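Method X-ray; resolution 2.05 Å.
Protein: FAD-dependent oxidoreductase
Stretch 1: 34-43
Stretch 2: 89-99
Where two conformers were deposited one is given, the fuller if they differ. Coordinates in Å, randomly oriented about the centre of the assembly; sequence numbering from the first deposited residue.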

# COMPACT_ATOMS: atom_id res chain seq x y z
N HIS A 34 15.44 35.08 5.51
CA HIS A 34 16.44 34.10 5.94
C HIS A 34 16.45 32.85 5.07
O HIS A 34 17.44 32.12 5.06
CB HIS A 34 16.18 33.71 7.40
CG HIS A 34 16.27 34.90 8.31
ND1 HIS A 34 17.48 35.37 8.78
CD2 HIS A 34 15.32 35.75 8.76
CE1 HIS A 34 17.26 36.43 9.53
NE2 HIS A 34 15.96 36.69 9.54
N LEU A 35 15.36 32.60 4.36
CA LEU A 35 15.34 31.39 3.53
C LEU A 35 16.55 31.20 2.61
O LEU A 35 17.12 30.11 2.56
CB LEU A 35 14.00 31.20 2.80
CG LEU A 35 12.80 31.20 3.74
CD1 LEU A 35 11.48 31.02 3.01
CD2 LEU A 35 12.99 30.08 4.74
N PRO A 36 16.96 32.25 1.88
CA PRO A 36 18.08 32.03 0.96
C PRO A 36 19.37 31.57 1.63
O PRO A 36 20.08 30.75 1.07
CB PRO A 36 18.29 33.41 0.29
CG PRO A 36 16.95 34.14 0.48
CD PRO A 36 16.41 33.62 1.80
N ARG A 37 19.72 32.04 2.82
CA ARG A 37 20.91 31.49 3.48
C ARG A 37 20.71 30.03 3.92
O ARG A 37 21.59 29.17 3.80
CB ARG A 37 21.32 32.30 4.72
CG ARG A 37 22.53 31.73 5.48
CD ARG A 37 22.67 32.30 6.90
NE ARG A 37 23.14 33.68 6.82
CZ ARG A 37 24.42 34.07 6.75
NH1 ARG A 37 24.68 35.36 6.61
NH2 ARG A 37 25.43 33.21 6.82
N ILE A 38 19.52 29.76 4.45
CA ILE A 38 19.17 28.42 4.89
C ILE A 38 19.30 27.39 3.77
O ILE A 38 19.96 26.36 3.93
CB ILE A 38 17.78 28.40 5.57
CG1 ILE A 38 17.89 29.22 6.85
CG2 ILE A 38 17.31 26.95 5.77
CD1 ILE A 38 16.55 29.57 7.52
N ARG A 39 18.75 27.70 2.60
CA ARG A 39 18.88 26.80 1.46
C ARG A 39 20.31 26.67 0.99
O ARG A 39 20.77 25.61 0.57
CB ARG A 39 18.04 27.35 0.31
CG ARG A 39 17.55 26.28 -0.65
CD ARG A 39 16.37 26.80 -1.46
NE ARG A 39 16.67 28.11 -2.05
CZ ARG A 39 16.15 29.25 -1.63
NH1 ARG A 39 16.48 30.40 -2.22
NH2 ARG A 39 15.28 29.26 -0.62
N SER A 40 21.05 27.77 1.06
CA SER A 40 22.37 27.83 0.45
C SER A 40 23.35 26.96 1.22
O SER A 40 24.20 26.31 0.63
CB SER A 40 22.90 29.27 0.45
OG SER A 40 22.26 29.99 -0.58
N THR A 41 23.26 26.98 2.55
CA THR A 41 24.26 26.24 3.32
C THR A 41 23.85 24.82 3.70
O THR A 41 24.62 24.11 4.35
CB THR A 41 24.72 26.99 4.60
OG1 THR A 41 23.57 27.18 5.43
CG2 THR A 41 25.28 28.39 4.24
N ALA A 42 22.65 24.40 3.30
CA ALA A 42 22.09 23.12 3.76
C ALA A 42 22.98 21.93 3.40
O ALA A 42 23.25 21.08 4.26
CB ALA A 42 20.65 22.88 3.27
N ALA A 43 23.46 21.87 2.16
CA ALA A 43 24.21 20.70 1.70
C ALA A 43 25.51 20.54 2.47
O ALA A 43 25.92 19.42 2.79
CB ALA A 43 24.52 20.73 0.16
N LEU A 89 6.99 24.60 8.13
CA LEU A 89 6.90 24.04 6.77
C LEU A 89 7.75 24.89 5.80
O LEU A 89 8.57 24.36 5.04
CB LEU A 89 5.40 24.04 6.42
CG LEU A 89 4.96 23.26 5.17
CD1 LEU A 89 3.40 23.21 5.10
CD2 LEU A 89 5.49 23.94 3.89
N ALA A 90 7.58 26.21 5.83
CA ALA A 90 8.38 27.06 4.92
C ALA A 90 9.89 26.90 5.19
O ALA A 90 10.69 26.77 4.26
CB ALA A 90 7.96 28.57 5.05
N VAL A 91 10.27 26.84 6.47
CA VAL A 91 11.69 26.62 6.77
C VAL A 91 12.18 25.24 6.29
O VAL A 91 13.27 25.11 5.73
CB VAL A 91 12.05 26.89 8.26
CG1 VAL A 91 13.52 26.56 8.58
CG2 VAL A 91 11.78 28.35 8.62
N ALA A 92 11.37 24.21 6.53
CA ALA A 92 11.75 22.86 6.15
C ALA A 92 11.92 22.68 4.64
O ALA A 92 12.74 21.87 4.21
CB ALA A 92 10.77 21.84 6.72
N ARG A 93 11.17 23.42 3.82
CA ARG A 93 11.39 23.30 2.39
C ARG A 93 12.78 23.77 2.07
O ARG A 93 13.34 23.33 1.08
CB ARG A 93 10.45 24.19 1.56
CG ARG A 93 9.06 23.70 1.69
CD ARG A 93 8.08 24.70 1.13
NE ARG A 93 8.42 24.93 -0.27
CZ ARG A 93 7.53 25.41 -1.13
NH1 ARG A 93 6.29 25.66 -0.74
NH2 ARG A 93 7.91 25.61 -2.38
N ALA A 94 13.35 24.66 2.88
CA ALA A 94 14.75 25.03 2.73
C ALA A 94 15.74 24.08 3.42
O ALA A 94 16.76 23.71 2.82
CB ALA A 94 14.94 26.46 3.18
N ASP A 95 15.46 23.67 4.66
CA ASP A 95 16.34 22.69 5.29
C ASP A 95 15.59 22.16 6.51
O ASP A 95 15.15 22.92 7.38
CB ASP A 95 17.65 23.35 5.78
CG ASP A 95 18.53 22.37 6.55
OD1 ASP A 95 18.87 22.51 7.76
OD2 ASP A 95 18.89 21.38 5.88
N ALA A 96 15.43 20.86 6.55
CA ALA A 96 14.58 20.25 7.57
C ALA A 96 15.27 20.26 8.94
O ALA A 96 14.57 20.39 9.95
CB ALA A 96 14.33 18.80 7.15
N SER A 97 16.59 20.07 8.96
CA SER A 97 17.33 20.17 10.23
C SER A 97 17.13 21.52 10.87
O SER A 97 16.92 21.57 12.08
CB SER A 97 18.85 20.00 10.09
OG SER A 97 19.13 18.67 9.69
N THR A 98 17.20 22.61 10.10
CA THR A 98 17.01 23.92 10.72
C THR A 98 15.61 24.07 11.28
O THR A 98 15.39 24.69 12.33
CB THR A 98 17.21 25.02 9.65
OG1 THR A 98 18.55 24.93 9.15
CG2 THR A 98 16.94 26.42 10.18
N ALA A 99 14.62 23.56 10.54
CA ALA A 99 13.24 23.62 11.01
C ALA A 99 13.08 22.83 12.31
O ALA A 99 12.30 23.24 13.17
CB ALA A 99 12.27 23.09 9.93
O HOH W 1 21.49 20.23 6.28

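The helix of stretch 1 packs alongside the C-terminal part of helix 89-94, the axes running 36° apart in direction and 9.1 Å at closest approach. The backbones come nearest where Arg39 CA lies 4.7 Å from Ala94 CA; there Ala94 O is 4.0 Å from Arg39 CA. No direct hydrogen bond crosses the interface; the direct contacts are van der Waals packing, mostly of apolar groups.

Ala94 is the small bump at its centre. Its CB points into stretch 1 and meets Ile38 CG2 at 3.5 Å, with Leu35 CD2 4.4 Å and Arg39 CB 4.3 Å away, so that one methyl is received among three side chains. Arg39 contributes the aliphatic base of its side chain to this pocket.

Ile38 is the complementary knob. Its beta-branch carries CG2 into the bend where helix 89-94 gives way to helix 96-99: besides Ala94, CG2 touches Asp95 CB at 3.6 Å and approaches Thr98 OG1 at 4.1 Å. Its CD1 reaches in another direction, to Val91 CG1 at 4.4 Å. One turn earlier, the CA-to-CB bond of Leu35 points sideways, but the longer side chain brings CD2 within 4.4 Å of Val91 CG2 and 4.1 Å of Ala90 O, extending the apolar contact.

The bend itself is braced by Asp95, the N-cap of the second helix. Its OD1 accepts from Thr98 N (2.9 Å) and from Thr98 OG1 (2.8 Å), satisfying polar groups beside the apolar Ile38. The other carboxylate oxygen faces Ala42, whose small side chain permits close approach: Ala42 CB lies 3.5 Å from Asp95 OD2 and 4.0 Å from Ala94 O. Nearby, a water lies 2.8 Å from Ala42 O and 2.9 Å from Asp95 OD2, within hydrogen-bonding reach of both stretches.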